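Local coordinates for phosphoribosylformylglycinamidine cyclo-ligase (Thermus thermophilus HB8, PDB 5AVM), which probably catalyses the ATP-dependent ring closure of formylglycinamidine ribonucleotide to 5-aminoimidazole ribonucleotide in de novo purine biosynthesis, at residues S108-L118 against Y145-A153; V206-L217 against P274-L282. All coordinates share one frame; numbering follows the deposited sequence.

Interaction 1: S108-L118 against Y145-A153; sequences SHLDEGVLAAL and YREGAWDIA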
# COMPACT_ATOMS: atom_id res chain seq x y z
N SER B 108 -12.07 2.54 -11.01
CA SER B 108 -12.42 2.29 -12.41
C SER B 108 -12.20 3.63 -13.09
O SER B 108 -11.62 3.72 -14.17
CB SER B 108 -13.88 1.87 -12.52
OG SER B 108 -14.27 1.73 -13.87
N HIS B 109 -12.67 4.69 -12.43
CA HIS B 109 -12.50 6.03 -12.94
C HIS B 109 -12.39 7.02 -11.79
O HIS B 109 -13.33 7.21 -11.02
CB HIS B 109 -13.66 6.41 -13.86
CG HIS B 109 -13.48 7.76 -14.49
ND1 HIS B 109 -13.74 8.93 -13.83
CD2 HIS B 109 -12.98 8.11 -15.70
CE1 HIS B 109 -13.42 9.96 -14.60
NE2 HIS B 109 -12.96 9.49 -15.74
N LEU B 110 -11.23 7.65 -11.69
CA LEU B 110 -10.94 8.62 -10.65
C LEU B 110 -11.83 9.87 -10.75
O LEU B 110 -11.37 10.94 -11.15
CB LEU B 110 -9.46 9.02 -10.73
CG LEU B 110 -8.45 7.87 -10.59
CD1 LEU B 110 -7.06 8.36 -10.93
CD2 LEU B 110 -8.49 7.32 -9.17
N ASP B 111 -13.09 9.72 -10.37
CA ASP B 111 -14.04 10.82 -10.42
C ASP B 111 -13.48 12.04 -9.69
O ASP B 111 -13.15 11.95 -8.51
CB ASP B 111 -15.36 10.42 -9.75
CG ASP B 111 -16.57 10.82 -10.56
OD1 ASP B 111 -16.89 10.11 -11.53
OD2 ASP B 111 -17.20 11.85 -10.22
N GLU B 112 -13.38 13.17 -10.39
CA GLU B 112 -12.85 14.39 -9.76
C GLU B 112 -13.61 14.68 -8.47
O GLU B 112 -13.02 15.04 -7.46
CB GLU B 112 -12.96 15.59 -10.71
CG GLU B 112 -12.61 16.94 -10.04
CD GLU B 112 -12.31 18.07 -11.03
OE1 GLU B 112 -13.19 18.41 -11.86
OE2 GLU B 112 -11.19 18.63 -10.96
N GLY B 113 -14.92 14.51 -8.52
CA GLY B 113 -15.72 14.75 -7.34
C GLY B 113 -15.27 13.91 -6.16
O GLY B 113 -14.65 14.42 -5.23
N VAL B 114 -15.56 12.61 -6.21
CA VAL B 114 -15.21 11.70 -5.12
C VAL B 114 -13.71 11.59 -4.82
O VAL B 114 -13.33 11.16 -3.73
CB VAL B 114 -15.77 10.27 -5.35
CG1 VAL B 114 -17.08 10.35 -6.13
CG2 VAL B 114 -14.76 9.41 -6.06
N LEU B 115 -12.86 11.95 -5.77
CA LEU B 115 -11.42 11.88 -5.54
C LEU B 115 -11.04 12.99 -4.56
O LEU B 115 -10.28 12.77 -3.62
CB LEU B 115 -10.65 12.07 -6.84
CG LEU B 115 -9.13 12.15 -6.69
CD1 LEU B 115 -8.59 10.84 -6.14
CD2 LEU B 115 -8.52 12.47 -8.04
N ALA B 116 -11.58 14.18 -4.80
CA ALA B 116 -11.31 15.33 -3.96
C ALA B 116 -11.87 15.13 -2.56
O ALA B 116 -11.23 15.50 -1.57
CB ALA B 116 -11.89 16.58 -4.59
N ALA B 117 -13.07 14.56 -2.48
CA ALA B 117 -13.74 14.32 -1.20
C ALA B 117 -12.99 13.29 -0.37
O ALA B 117 -13.05 13.32 0.86
CB ALA B 117 -15.16 13.85 -1.43
N LEU B 118 -12.29 12.38 -1.04
CA LEU B 118 -11.49 11.36 -0.36
C LEU B 118 -10.21 12.01 0.14
O LEU B 118 -9.89 11.94 1.32
CB LEU B 118 -11.16 10.21 -1.31
CG LEU B 118 -12.29 9.24 -1.64
CD1 LEU B 118 -11.81 8.19 -2.63
CD2 LEU B 118 -12.79 8.59 -0.35
N TYR B 145 -11.02 -2.77 -12.22
CA TYR B 145 -12.14 -2.45 -11.34
C TYR B 145 -13.54 -2.49 -11.95
O TYR B 145 -13.73 -2.21 -13.14
CB TYR B 145 -11.91 -1.06 -10.74
CG TYR B 145 -10.72 -1.02 -9.82
CD1 TYR B 145 -10.83 -1.47 -8.51
CD2 TYR B 145 -9.46 -0.62 -10.29
CE1 TYR B 145 -9.71 -1.53 -7.67
CE2 TYR B 145 -8.34 -0.68 -9.46
CZ TYR B 145 -8.47 -1.14 -8.16
OH TYR B 145 -7.37 -1.23 -7.33
N ARG B 146 -14.52 -2.85 -11.12
CA ARG B 146 -15.92 -2.89 -11.52
C ARG B 146 -16.28 -1.43 -11.75
O ARG B 146 -15.68 -0.54 -11.14
CB ARG B 146 -16.80 -3.47 -10.40
CG ARG B 146 -16.66 -4.97 -10.16
CD ARG B 146 -17.09 -5.75 -11.39
NE ARG B 146 -17.13 -7.20 -11.18
CZ ARG B 146 -17.43 -8.07 -12.14
NH1 ARG B 146 -17.70 -7.65 -13.37
NH2 ARG B 146 -17.45 -9.37 -11.88
N GLU B 147 -17.25 -1.18 -12.62
CA GLU B 147 -17.65 0.19 -12.91
C GLU B 147 -17.96 0.96 -11.65
O GLU B 147 -18.66 0.46 -10.76
CB GLU B 147 -18.89 0.18 -13.81
CG GLU B 147 -19.41 1.57 -14.13
CD GLU B 147 -18.43 2.36 -14.95
OE1 GLU B 147 -17.30 2.59 -14.48
OE2 GLU B 147 -18.80 2.76 -16.08
N GLY B 148 -17.45 2.19 -11.56
CA GLY B 148 -17.70 3.03 -10.40
C GLY B 148 -17.04 2.62 -9.10
O GLY B 148 -17.18 3.32 -8.09
N ALA B 149 -16.32 1.50 -9.11
CA ALA B 149 -15.66 1.00 -7.91
C ALA B 149 -14.33 1.70 -7.60
O ALA B 149 -13.66 2.23 -8.49
CB ALA B 149 -15.44 -0.51 -8.03
N TRP B 150 -13.97 1.67 -6.31
CA TRP B 150 -12.75 2.27 -5.79
C TRP B 150 -12.14 1.36 -4.74
O TRP B 150 -12.83 0.55 -4.12
CB TRP B 150 -13.05 3.60 -5.09
CG TRP B 150 -13.20 4.80 -5.97
CD1 TRP B 150 -14.26 5.13 -6.76
CD2 TRP B 150 -12.25 5.87 -6.10
NE1 TRP B 150 -14.04 6.34 -7.37
CE2 TRP B 150 -12.81 6.81 -6.99
CE3 TRP B 150 -10.98 6.12 -5.56
CZ2 TRP B 150 -12.14 7.98 -7.35
CZ3 TRP B 150 -10.32 7.29 -5.91
CH2 TRP B 150 -10.90 8.20 -6.80
N ASP B 151 -10.83 1.50 -4.52
CA ASP B 151 -10.13 0.72 -3.52
C ASP B 151 -9.27 1.74 -2.79
O ASP B 151 -8.40 2.38 -3.38
CB ASP B 151 -9.25 -0.35 -4.15
CG ASP B 151 -8.69 -1.33 -3.12
OD1 ASP B 151 -8.48 -0.92 -1.97
OD2 ASP B 151 -8.45 -2.50 -3.47
N ILE B 152 -9.53 1.90 -1.50
CA ILE B 152 -8.81 2.86 -0.69
C ILE B 152 -7.89 2.10 0.26
O ILE B 152 -8.35 1.42 1.18
CB ILE B 152 -9.81 3.72 0.09
CG1 ILE B 152 -10.80 4.35 -0.90
CG2 ILE B 152 -9.08 4.79 0.91
CD1 ILE B 152 -11.97 5.05 -0.25
N ALA B 153 -6.59 2.19 -0.00
CA ALA B 153 -5.57 1.52 0.80
C ALA B 153 -4.56 2.55 1.27
O ALA B 153 -4.54 3.67 0.78
CB ALA B 153 -4.89 0.45 -0.00
O HOH W 1 -14.46 -0.26 -15.29
O HOH W 2 -14.51 4.41 -10.19
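W150 lays its indole against L110, V114, L115 and L118, from the turn before helix 112-129 and its first two turns. With CG beside the backbone N and trans to the carbonyl carbon (chi1 -81°), the ring swings toward the helix. CB and CG carry the ring out from the strand; past them CD2 lies at the border of the area under L118 CD1, which sits over one face, toward CE3 and CZ3, as a CH-pi contact 4.0 Å from the centroid of the six-membered ring. CD1 is approached in the ring plane by G148 O at 3.7 Å. V114 CG2 lies against NE1 and CE2 and comes closest to CZ2, at 3.3 Å, its side chain slanting past the indole. At the far end CH2 meets L110 CD2 at 3.5 Å and L115 CD1 at 3.6 Å, the latter at the ring's edge. An alanine here would strip these leucine and valine methyls of their shared partner and is likely to open a gap between helix and sheet. In this N-terminal AIR synthase domain, strand 97-107 runs antiparallel to strand 150-161 and leads through S108 into helix 112-129, which packs on that sheet. I152 points toward the helix and W150 reaches it with its ring, whereas D151, between them, bonds to Y104 and Y145 of the second subunit. I152 CD1 meets L118 CD2 tip to tip at 3.6 Å. Beyond the indole, S108 N donates to A149 O (3.0 Å), and a water spans H109 N and the same carbonyl. Serine is small enough to sit on the type II turn R146-A149, its CB 3.3 Å from R146 O, while G148 supplies the positive phi that turn requires.

Interaction 2: V206-L217 against P274-L282; sequences VPELGESLKEAL and PVFPYLQRL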
# COMPACT_ATOMS: atom_id res chain seq x y z
N VAL B 206 -34.28 4.51 11.86
CA VAL B 206 -34.58 3.18 12.38
C VAL B 206 -34.94 3.30 13.86
O VAL B 206 -34.30 4.05 14.60
CB VAL B 206 -33.36 2.23 12.22
CG1 VAL B 206 -33.71 0.85 12.75
CG2 VAL B 206 -32.96 2.14 10.77
N PRO B 207 -35.98 2.57 14.31
CA PRO B 207 -36.35 2.67 15.72
C PRO B 207 -35.21 2.32 16.66
O PRO B 207 -34.60 3.20 17.27
CB PRO B 207 -37.52 1.69 15.84
CG PRO B 207 -37.20 0.66 14.78
CD PRO B 207 -36.79 1.55 13.63
N GLU B 208 -34.92 1.03 16.76
CA GLU B 208 -33.88 0.52 17.65
C GLU B 208 -32.45 1.06 17.51
O GLU B 208 -31.58 0.71 18.30
CB GLU B 208 -33.84 -1.01 17.56
CG GLU B 208 -33.66 -1.56 16.15
CD GLU B 208 -33.95 -3.05 16.08
OE1 GLU B 208 -33.20 -3.83 16.70
OE2 GLU B 208 -34.93 -3.43 15.41
N LEU B 209 -32.21 1.92 16.52
CA LEU B 209 -30.86 2.47 16.32
C LEU B 209 -30.66 3.87 16.89
O LEU B 209 -29.60 4.16 17.45
CB LEU B 209 -30.50 2.49 14.82
CG LEU B 209 -30.60 1.19 14.02
CD1 LEU B 209 -30.04 1.40 12.63
CD2 LEU B 209 -29.85 0.08 14.73
N GLY B 210 -31.67 4.72 16.77
CA GLY B 210 -31.56 6.08 17.26
C GLY B 210 -31.05 6.96 16.12
O GLY B 210 -30.80 8.16 16.30
N GLU B 211 -30.91 6.35 14.95
CA GLU B 211 -30.44 7.02 13.75
C GLU B 211 -30.77 6.10 12.59
O GLU B 211 -31.38 5.05 12.79
CB GLU B 211 -28.93 7.23 13.83
CG GLU B 211 -28.12 5.94 13.69
CD GLU B 211 -26.73 6.06 14.28
OE1 GLU B 211 -26.13 7.14 14.17
OE2 GLU B 211 -26.24 5.06 14.85
N SER B 212 -30.34 6.47 11.38
CA SER B 212 -30.61 5.66 10.19
C SER B 212 -29.50 4.65 9.89
O SER B 212 -28.49 4.58 10.59
CB SER B 212 -30.78 6.56 8.97
OG SER B 212 -29.58 7.26 8.69
N LEU B 213 -29.71 3.85 8.85
CA LEU B 213 -28.70 2.87 8.47
C LEU B 213 -27.45 3.61 7.99
O LEU B 213 -26.33 3.28 8.38
CB LEU B 213 -29.23 1.96 7.36
CG LEU B 213 -30.11 0.80 7.83
CD1 LEU B 213 -30.69 0.07 6.64
CD2 LEU B 213 -29.27 -0.14 8.69
N LYS B 214 -27.65 4.61 7.13
CA LYS B 214 -26.54 5.39 6.61
C LYS B 214 -25.63 5.85 7.75
O LYS B 214 -24.43 5.56 7.77
CB LYS B 214 -27.08 6.62 5.86
CG LYS B 214 -26.01 7.51 5.23
CD LYS B 214 -26.55 8.92 4.94
CE LYS B 214 -27.81 8.90 4.07
NZ LYS B 214 -28.36 10.26 3.85
N GLU B 215 -26.22 6.54 8.72
CA GLU B 215 -25.50 7.05 9.87
C GLU B 215 -24.83 5.99 10.74
O GLU B 215 -23.69 6.16 11.17
CB GLU B 215 -26.44 7.90 10.73
CG GLU B 215 -26.66 9.28 10.17
CD GLU B 215 -25.36 10.03 10.02
OE1 GLU B 215 -24.69 10.28 11.04
OE2 GLU B 215 -25.00 10.37 8.87
N ALA B 216 -25.54 4.90 10.98
CA ALA B 216 -25.01 3.83 11.82
C ALA B 216 -24.00 2.93 11.13
O ALA B 216 -23.12 2.37 11.79
CB ALA B 216 -26.16 3.00 12.37
N LEU B 217 -24.12 2.79 9.81
CA LEU B 217 -23.23 1.92 9.04
C LEU B 217 -21.99 2.62 8.50
O LEU B 217 -20.99 1.97 8.19
CB LEU B 217 -24.00 1.29 7.88
CG LEU B 217 -24.19 -0.23 7.86
CD1 LEU B 217 -24.75 -0.72 9.18
CD2 LEU B 217 -25.13 -0.58 6.72
N PRO B 274 -26.22 -1.37 18.51
CA PRO B 274 -27.55 -1.85 18.11
C PRO B 274 -27.68 -2.26 16.64
O PRO B 274 -28.56 -3.05 16.28
CB PRO B 274 -28.46 -0.68 18.46
CG PRO B 274 -27.58 0.49 18.15
CD PRO B 274 -26.26 0.08 18.77
N VAL B 275 -26.80 -1.71 15.81
CA VAL B 275 -26.81 -2.00 14.37
C VAL B 275 -26.50 -3.46 14.07
O VAL B 275 -26.92 -3.96 13.03
CB VAL B 275 -25.80 -1.12 13.61
CG1 VAL B 275 -24.38 -1.59 13.90
CG2 VAL B 275 -26.10 -1.17 12.13
N PHE B 276 -25.78 -4.14 14.96
CA PHE B 276 -25.44 -5.54 14.75
C PHE B 276 -26.61 -6.52 14.81
O PHE B 276 -26.93 -7.17 13.81
CB PHE B 276 -24.35 -5.98 15.73
CG PHE B 276 -23.00 -5.38 15.45
CD1 PHE B 276 -22.40 -5.54 14.21
CD2 PHE B 276 -22.34 -4.64 16.43
CE1 PHE B 276 -21.16 -4.97 13.94
CE2 PHE B 276 -21.10 -4.06 16.17
CZ PHE B 276 -20.51 -4.23 14.93
N PRO B 277 -27.28 -6.64 15.97
CA PRO B 277 -28.41 -7.57 16.05
C PRO B 277 -29.49 -7.22 15.04
O PRO B 277 -30.28 -8.08 14.64
CB PRO B 277 -28.87 -7.43 17.49
CG PRO B 277 -28.50 -6.02 17.84
CD PRO B 277 -27.14 -5.89 17.23
N TYR B 278 -29.52 -5.96 14.63
CA TYR B 278 -30.48 -5.48 13.65
C TYR B 278 -30.14 -6.12 12.30
O TYR B 278 -31.00 -6.71 11.65
CB TYR B 278 -30.41 -3.96 13.52
CG TYR B 278 -31.35 -3.42 12.48
CD1 TYR B 278 -32.73 -3.55 12.63
CD2 TYR B 278 -30.86 -2.83 11.32
CE1 TYR B 278 -33.60 -3.11 11.64
CE2 TYR B 278 -31.72 -2.39 10.32
CZ TYR B 278 -33.09 -2.54 10.49
OH TYR B 278 -33.94 -2.13 9.49
N LEU B 279 -28.89 -6.00 11.89
CA LEU B 279 -28.44 -6.59 10.64
C LEU B 279 -28.70 -8.09 10.73
O LEU B 279 -29.30 -8.69 9.84
CB LEU B 279 -26.94 -6.34 10.46
CG LEU B 279 -26.51 -4.87 10.37
CD1 LEU B 279 -24.99 -4.77 10.42
CD2 LEU B 279 -27.07 -4.26 9.10
N GLN B 280 -28.26 -8.67 11.83
CA GLN B 280 -28.43 -10.09 12.10
C GLN B 280 -29.87 -10.53 11.84
O GLN B 280 -30.12 -11.46 11.07
CB GLN B 280 -28.04 -10.36 13.55
CG GLN B 280 -28.36 -11.74 14.08
CD GLN B 280 -27.88 -11.90 15.51
OE1 GLN B 280 -27.99 -10.98 16.32
NE2 GLN B 280 -27.35 -13.07 15.84
N ARG B 281 -30.82 -9.84 12.46
CA ARG B 281 -32.24 -10.14 12.31
C ARG B 281 -32.71 -9.96 10.87
O ARG B 281 -33.40 -10.83 10.32
CB ARG B 281 -33.07 -9.25 13.23
CG ARG B 281 -33.73 -9.95 14.41
CD ARG B 281 -34.62 -8.97 15.17
NE ARG B 281 -35.55 -8.31 14.26
CZ ARG B 281 -35.83 -7.01 14.27
NH1 ARG B 281 -35.23 -6.21 15.15
NH2 ARG B 281 -36.68 -6.51 13.38
N LEU B 282 -32.36 -8.83 10.26
CA LEU B 282 -32.75 -8.51 8.89
C LEU B 282 -32.20 -9.53 7.91
O LEU B 282 -32.91 -9.99 7.01
CB LEU B 282 -32.26 -7.11 8.51
CG LEU B 282 -32.62 -6.58 7.12
CD1 LEU B 282 -34.11 -6.32 7.04
CD2 LEU B 282 -31.86 -5.30 6.86
O HOH W 3 -30.68 -3.28 17.73
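Helix-to-helix packing in the C-terminal AIR synthase domain joins L217 and A216 of helix 213-217 to V275 of helix 275-282, while the loop before the first helix spreads over P274 and Y278. The short axes run at 121° to each other and come no closer than 11.6 Å. The pairing of L217 CD1 with V275 CG2 is tight, at 3.3 Å, and A216, being small, lets the valine methyl near its CB too. L209 drives CD2 onto the backbone between P274 and V275, 3.7 Å from V275 N. Y278 is approached from two directions: V206 CG1 makes a CH-pi contact over one ring face, 4.3 Å from the centroid, and L213 CD2 comes to the edge at CE2, 3.7 Å away. An aromatic ring suits this partly exposed place, offering a face to the valine and an edge to the leucine, and the tyrosine hydroxyl tolerates nearby solvent. E208 starts with CG wedged between its backbone N and carbonyl carbon (chi1 55°) and extends past CD1 of the Y278 ring, at about a right angle to that side chain, to R281. There OE2 takes NH1 at 2.8 Å through its syn lone pair, with carboxylate and guanidinium nearly coplanar (19°). OE1 accepts from a water that also donates to P274 O, linking the glutamate to that carbonyl. Behind this contact, helix 190-196 receives L217 and L279 on I193 and L282 on V196, and Y190 bonds to L217 O; L213 rests on L202, and F276 turns to N295 and M296.

The two contacts occupy different family domains; they share no helix or strand and do not touch, their centres lying about 27 Å apart and their nearest atoms about 13 Å. Interaction 1 joins a helix to a strand of the N-terminal sheet and borders the second subunit; interaction 2 joins two helices of the C-terminal domain and meets no other chain of the assembly. A tryptophan gathers the methyls in the first, whereas in the second they divide between a valine and a tyrosine. In interaction 1 the backbone bond of S108 and A149 is itself buried, and the exposed residues are H109, D111, E147 and G148; in interaction 2 the leucine-valine packing is mostly buried and the charged pair lies at the surface.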